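Local coordinates for beta-galactosidase (Trichoderma reesei, PDB 3OG2), which probably hydrolyses terminal non-reducing beta-D-galactose residues from beta-D-galactosides, as a glycoprotein of glycoside hydrolase family 35, at residues A[299-302]-A[303-307]; A[410-414]-A[415-419]. All blocks are in the same frame, centred on the assembly; numbering follows the deposited sequence. Where two conformers were deposited one is given.

Contact 1. Residues A[299-302]-A[303-307]; sequences VNHE and FERVF. With MAN (alpha-D-mannopyranose), chain B; MAN (alpha-D-mannopyranose), chain C.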
loop_
_atom_site.group_PDB
_atom_site.type_symbol
_atom_site.label_atom_id
_atom_site.label_comp_id
_atom_site.label_asym_id
_atom_site.label_seq_id
_atom_site.Cartn_x
_atom_site.Cartn_y
_atom_site.Cartn_z
ATOM N N VAL A 299 5.235 4.543 12.395
ATOM C CA VAL A 299 6.073 4.644 11.196
ATOM C C VAL A 299 5.908 6.053 10.624
ATOM O O VAL A 299 5.332 6.247 9.552
ATOM C CB VAL A 299 5.726 3.547 10.187
ATOM C CG1 VAL A 299 6.702 3.582 9.026
ATOM C CG2 VAL A 299 5.711 2.158 10.872
ATOM N N ASN A 300 6.425 7.019 11.383
ATOM C CA ASN A 300 6.119 8.432 11.074
ATOM C C ASN A 300 7.273 9.130 10.384
ATOM O O ASN A 300 8.220 8.486 9.883
ATOM C CB ASN A 300 5.686 9.093 12.388
ATOM C CG ASN A 300 6.856 9.299 13.354
ATOM O OD1 ASN A 300 7.940 8.783 13.138
ATOM N ND2 ASN A 300 6.621 10.066 14.394
ATOM N N HIS A 301 7.235 10.461 10.319
ATOM C CA HIS A 301 8.310 11.187 9.624
ATOM C C HIS A 301 9.667 11.014 10.293
ATOM O O HIS A 301 10.716 11.108 9.647
ATOM C CB HIS A 301 7.909 12.679 9.507
ATOM C CG HIS A 301 7.868 13.389 10.802
ATOM N ND1 HIS A 301 6.828 13.334 11.702
ATOM C CD2 HIS A 301 8.816 14.218 11.332
ATOM C CE1 HIS A 301 7.154 14.113 12.770
ATOM N NE2 HIS A 301 8.345 14.645 12.563
ATOM N N GLU A 302 9.652 10.812 11.622
ATOM C CA GLU A 302 10.891 10.614 12.371
ATOM C C GLU A 302 11.524 9.277 11.997
ATOM O O GLU A 302 12.730 9.170 11.787
ATOM C CB GLU A 302 10.643 10.685 13.883
ATOM C CG GLU A 302 10.200 12.086 14.282
ATOM C CD GLU A 302 9.794 12.214 15.727
ATOM O OE1 GLU A 302 9.252 11.218 16.264
ATOM O OE2 GLU A 302 9.938 13.318 16.281
ATOM N N PHE A 303 10.663 8.255 11.968
ATOM C CA PHE A 303 11.151 6.964 11.485
ATOM C C PHE A 303 11.792 7.135 10.118
ATOM O O PHE A 303 12.848 6.587 9.812
ATOM C CB PHE A 303 9.967 5.971 11.476
ATOM C CG PHE A 303 10.190 4.841 10.490
ATOM C CD1 PHE A 303 10.893 3.715 10.872
ATOM C CD2 PHE A 303 9.694 4.866 9.187
ATOM C CE1 PHE A 303 11.129 2.675 9.982
ATOM C CE2 PHE A 303 9.926 3.865 8.269
ATOM C CZ PHE A 303 10.644 2.748 8.674
ATOM N N GLU A 304 11.126 7.852 9.203
ATOM C CA GLU A 304 11.685 7.968 7.833
ATOM C C GLU A 304 13.035 8.631 7.846
ATOM O O GLU A 304 14.000 8.185 7.206
ATOM C CB GLU A 304 10.761 8.772 6.887
ATOM C CG GLU A 304 9.428 8.014 6.677
ATOM C CD GLU A 304 8.550 8.820 5.743
ATOM O OE1 GLU A 304 8.645 10.112 5.797
ATOM O OE2 GLU A 304 7.729 8.240 5.045
ATOM N N ARG A 305 13.152 9.765 8.577
ATOM C CA ARG A 305 14.472 10.443 8.426
ATOM C C ARG A 305 15.563 9.625 9.111
ATOM O O ARG A 305 16.672 9.586 8.545
ATOM C CB ARG A 305 14.376 11.867 8.860
ATOM C CG ARG A 305 14.033 12.000 10.318
ATOM C CD ARG A 305 13.363 13.403 10.519
ATOM N NE ARG A 305 13.287 13.609 11.954
ATOM C CZ ARG A 305 12.732 14.671 12.560
ATOM N NH1 ARG A 305 12.120 15.667 11.893
ATOM N NH2 ARG A 305 12.795 14.717 13.895
ATOM N N VAL A 306 15.311 8.952 10.240
ATOM C CA VAL A 306 16.411 8.151 10.827
ATOM C C VAL A 306 16.649 6.875 10.051
ATOM O O VAL A 306 17.792 6.545 9.676
ATOM C CB VAL A 306 16.118 7.825 12.309
ATOM C CG1 VAL A 306 17.218 6.936 12.897
ATOM C CG2 VAL A 306 15.954 9.092 13.158
ATOM N N PHE A 307 15.572 6.087 9.812
ATOM C CA PHE A 307 15.817 4.788 9.190
ATOM C C PHE A 307 16.115 4.859 7.694
ATOM O O PHE A 307 16.904 4.052 7.181
ATOM C CB PHE A 307 14.598 3.857 9.387
ATOM C CG PHE A 307 14.514 3.265 10.783
ATOM C CD1 PHE A 307 14.015 3.994 11.841
ATOM C CD2 PHE A 307 14.939 1.914 10.951
ATOM C CE1 PHE A 307 13.898 3.423 13.082
ATOM C CE2 PHE A 307 14.846 1.350 12.235
ATOM C CZ PHE A 307 14.327 2.093 13.276
HETATM C C1 MAN B . 8.906 19.517 15.668
HETATM C C2 MAN B . 10.365 19.219 15.381
HETATM C C3 MAN B . 10.554 17.877 14.667
HETATM C C4 MAN B . 9.855 16.804 15.491
HETATM C C5 MAN B . 8.364 17.148 15.641
HETATM C C6 MAN B . 7.688 16.141 16.604
HETATM O O2 MAN B . 10.990 19.172 16.653
HETATM O O3 MAN B . 11.926 17.578 14.532
HETATM O O4 MAN B . 9.955 15.588 14.789
HETATM O O5 MAN B . 8.280 18.422 16.275
HETATM O O6 MAN B . 6.287 16.360 16.597
HETATM C C1 MAN C . 1.955 14.092 16.100
HETATM C C2 MAN C . 3.092 13.349 16.862
HETATM C C3 MAN C . 3.821 12.441 15.834
HETATM C C4 MAN C . 2.856 11.407 15.238
HETATM C C5 MAN C . 1.658 12.144 14.617
HETATM C C6 MAN C . 0.562 11.052 14.385
HETATM O O2 MAN C . 2.534 12.606 17.907
HETATM O O3 MAN C . 4.811 11.618 16.484
HETATM O O4 MAN C . 3.554 10.811 14.123
HETATM O O5 MAN C . 1.129 13.141 15.477
HETATM O O6 MAN C . -0.382 11.721 13.522
#
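Asn-300 caps the first turn of helix 301-313 by bonding back to Phe-303. Its OD1 accepts from Phe-303 N at 3.0 Å, and the bond is nearly straight (N-H...O 170°). A weak second bond comes to the same oxygen from Glu-302 N. The side chain reaches these amides because CG sits between the backbone N and the carbonyl carbon (chi1 72°). ND2, the other branch of the amide, points to the glycan. It donates to O4 of one mannose (chain C) at 3.2 Å, and weakly to O3 of that sugar and to Glu-302 OE1.

This is a classical N-cap, set just after helix 292-298 ends. Helix 301-313 belongs to the TIM-barrel domain and packs beside strand 275-280. Here its first turn packs against mannoses of the protein's own glycans.

A second mannose (chain B) is gripped by three side chains. His-301 NE2 donates to its O4 at 2.9 Å. That hydroxyl in turn donates to Glu-302 OE2, 2.7 Å away. Arg-305 NH2 donates to O3 of this mannose at 3.1 Å, and NH1 makes a longer bond to the same oxygen. The extended Arg-305 chain runs alongside His-301, with ring and guanidinium nearly perpendicular (88°). Glu-302 CG lies over one guanidinium face, offset toward its rim. Glu-302 OE2 is well out of the guanidinium plane, and its ion pair with Arg-305 NH2 is long. On the protein side, Arg-305 NE is held by Arg-448 O.

On the buried flank, the Phe-303 ring lies obliquely beside Val-299 CG1 in one of its two modelled conformers, so the closeness of this packing is doubtful. In that conformer the ring also meets Phe-279 and Gln-280 of strand 275-280.

Contact 2. Residues A[410-414]-A[415-419]; sequences VRHAN and YSSTD. With NAG (2-acetamido-2-deoxy-beta-D-glucopyranose), chain D.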
loop_
_atom_site.group_PDB
_atom_site.type_symbol
_atom_site.label_atom_id
_atom_site.label_comp_id
_atom_site.label_asym_id
_atom_site.label_seq_id
_atom_site.Cartn_x
_atom_site.Cartn_y
_atom_site.Cartn_z
ATOM N N VAL A 410 24.649 11.480 9.698
ATOM C CA VAL A 410 24.802 11.720 11.128
ATOM C C VAL A 410 23.542 11.307 11.864
ATOM O O VAL A 410 22.429 11.646 11.437
ATOM C CB VAL A 410 25.072 13.228 11.369
ATOM C CG1 VAL A 410 25.315 13.484 12.852
ATOM C CG2 VAL A 410 26.214 13.760 10.492
ATOM N N ARG A 411 23.685 10.544 12.961
ATOM C CA ARG A 411 22.543 10.173 13.785
ATOM C C ARG A 411 22.982 10.242 15.241
ATOM O O ARG A 411 24.181 10.284 15.564
ATOM C CB ARG A 411 22.026 8.764 13.437
ATOM C CG ARG A 411 23.055 7.669 13.676
ATOM C CD ARG A 411 22.355 6.325 13.636
ATOM N NE ARG A 411 23.200 5.150 13.683
ATOM C CZ ARG A 411 23.629 4.641 14.840
ATOM N NH1 ARG A 411 23.346 5.189 16.021
ATOM N NH2 ARG A 411 24.373 3.525 14.777
ATOM N N HIS A 412 22.004 10.213 16.142
ATOM C CA HIS A 412 22.377 10.030 17.551
ATOM C C HIS A 412 22.996 8.649 17.751
ATOM O O HIS A 412 22.577 7.647 17.164
ATOM C CB HIS A 412 21.130 10.143 18.436
ATOM C CG HIS A 412 20.557 11.531 18.469
ATOM N ND1 HIS A 412 21.059 12.524 19.266
ATOM C CD2 HIS A 412 19.517 12.091 17.796
ATOM C CE1 HIS A 412 20.369 13.644 19.107
ATOM N NE2 HIS A 412 19.420 13.392 18.208
ATOM N N ALA A 413 23.981 8.561 18.641
ATOM C CA ALA A 413 24.619 7.281 18.906
ATOM C C ALA A 413 23.644 6.229 19.418
ATOM O O ALA A 413 23.713 5.066 19.030
ATOM C CB ALA A 413 25.727 7.449 19.964
ATOM N N ASN A 414 22.727 6.605 20.320
ATOM C CA ASN A 414 21.529 5.850 20.611
ATOM C C ASN A 414 20.499 6.295 19.576
ATOM O O ASN A 414 19.974 7.387 19.660
ATOM C CB ASN A 414 21.059 6.142 22.045
ATOM C CG ASN A 414 19.724 5.456 22.294
ATOM O OD1 ASN A 414 19.129 4.788 21.450
ATOM N ND2 ASN A 414 19.186 5.685 23.493
ATOM N N TYR A 415 20.224 5.444 18.596
ATOM C CA TYR A 415 19.444 5.835 17.436
ATOM C C TYR A 415 18.034 6.248 17.861
ATOM O O TYR A 415 17.368 6.919 17.056
ATOM C CB TYR A 415 19.393 4.727 16.358
ATOM C CG TYR A 415 18.273 3.728 16.604
ATOM C CD1 TYR A 415 18.407 2.687 17.522
ATOM C CD2 TYR A 415 17.092 3.842 15.903
ATOM C CE1 TYR A 415 17.422 1.774 17.773
ATOM C CE2 TYR A 415 16.057 2.960 16.133
ATOM C CZ TYR A 415 16.228 1.937 17.043
ATOM O OH TYR A 415 15.187 1.080 17.232
ATOM N N SER A 416 17.549 5.772 18.983
ATOM C CA SER A 416 16.201 6.020 19.522
ATOM C C SER A 416 16.103 7.379 20.190
ATOM O O SER A 416 15.004 7.837 20.535
ATOM C CB SER A 416 15.893 4.857 20.508
ATOM O OG SER A 416 14.718 5.185 21.287
ATOM N N SER A 417 17.245 8.007 20.462
ATOM C CA SER A 417 17.290 9.147 21.355
ATOM C C SER A 417 16.383 10.298 20.900
ATOM O O SER A 417 16.375 10.698 19.729
ATOM C CB SER A 417 18.714 9.699 21.421
ATOM O OG SER A 417 18.695 10.845 22.309
ATOM N N THR A 418 15.643 10.831 21.883
ATOM C CA THR A 418 14.826 11.997 21.612
ATOM C C THR A 418 15.489 13.238 22.184
ATOM O O THR A 418 14.868 14.311 22.205
ATOM C CB THR A 418 13.444 11.846 22.274
ATOM O OG1 THR A 418 13.623 11.586 23.669
ATOM C CG2 THR A 418 12.713 10.639 21.634
ATOM N N ASP A 419 16.729 13.119 22.633
ATOM C CA ASP A 419 17.404 14.312 23.107
ATOM C C ASP A 419 17.997 15.129 21.977
ATOM O O ASP A 419 18.091 14.698 20.830
ATOM C CB ASP A 419 18.546 13.885 24.033
ATOM C CG ASP A 419 17.978 13.250 25.291
ATOM O OD1 ASP A 419 16.871 13.659 25.696
ATOM O OD2 ASP A 419 18.622 12.353 25.840
HETATM C C1 NAG D . 17.780 5.414 23.738
HETATM C C2 NAG D . 17.842 4.822 25.138
HETATM C C3 NAG D . 16.437 4.604 25.674
HETATM C C4 NAG D . 15.407 5.711 25.420
HETATM C C5 NAG D . 15.513 6.289 23.993
HETATM C C6 NAG D . 14.744 7.586 23.780
HETATM C C7 NAG D . 19.828 3.348 25.415
HETATM C C8 NAG D . 20.365 1.999 25.008
HETATM N N2 NAG D . 18.535 3.546 25.174
HETATM O O3 NAG D . 16.473 4.115 26.994
HETATM O O4 NAG D . 14.138 5.121 25.563
HETATM O O5 NAG D . 16.889 6.506 23.761
HETATM O O6 NAG D . 15.368 8.638 24.534
HETATM O O7 NAG D . 20.488 3.979 26.256
HETATM O O HOH W 1 21.822 2.977 18.603
#
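Asn-414 turns its side chain away from its own backbone N (chi1 174°), and chi2 is close to zero. This sets OD1 near the amide of Ser-416, while ND2 carries the sugar. Ser-416 N donates to Asn-414 OD1 at 3.1 Å. The donor stands above the amide carbonyl plane, about 49° out of it. With OD1 held by the backbone, rotation of the glycosylated amide is probably restricted. ND2 is bonded covalently to C1 of the N-acetylglucosamine at 1.5 Å. The sugar then lies along the turn, and Ser-416 OG comes within 3.0 Å of its C5. Thr-418 N adds a weak hydrogen bond to O6 of the sugar.

Arg-411 is extended from CG to NE. Its NH1 donates to the carbonyls of the last strand residue, His-412 O at 2.8 Å, and of the next residue, Ala-413 O at 3.0 Å. The same NH1 passes Tyr-415 CB obliquely. The guanidinium and the tyrosine ring are almost perpendicular. One water links Ala-413 O to Tyr-415 N and lies at the edge of the Tyr-415 ring. Tyr-415 OH is hydrogen-bonded to Pro-253 O.

His-412 places its CB and CG against Ser-417 CB, with Ser-417 OG above one ring face, toward the rim. His-412 NE2 is hydrogen-bonded to Thr-446 O. Ser-417 OG itself accepts from Asp-419 N at 3.0 Å, which makes an ST turn.

Ser-417 N donates to Asn-414 O at 2.9 Å and closes a type I beta turn from Asn-414 to Ser-417. The asparagine, tyrosine and serine at 414 to 416 form an N-glycosylation sequon, here with its glycan attached, in the loop that leaves strand 406-412 of an antiparallel sheet.

Contact 1 is buried and sits nearer the centre of the chain; contact 2 is partly buried and farther out. The first lies at the start of a TIM-barrel helix, the second in a loop after a strand of the antiparallel sheet of beta-galactosidase domain 2. They touch where Phe-307 CZ packs 3.5 Å from Tyr-415 CE2. Arg-448 also bridges them, since its carbonyl accepts from Arg-305 NE and its own NE bonds to Ser-416 O. Each meets sugar in a different way. Residues 299-307 hold mannoses non-covalently through charged and polar side chains, whereas residues 410-419 carry a covalently attached N-acetylglucosamine and are held by a beta turn and by side chains bonding to nearby backbone.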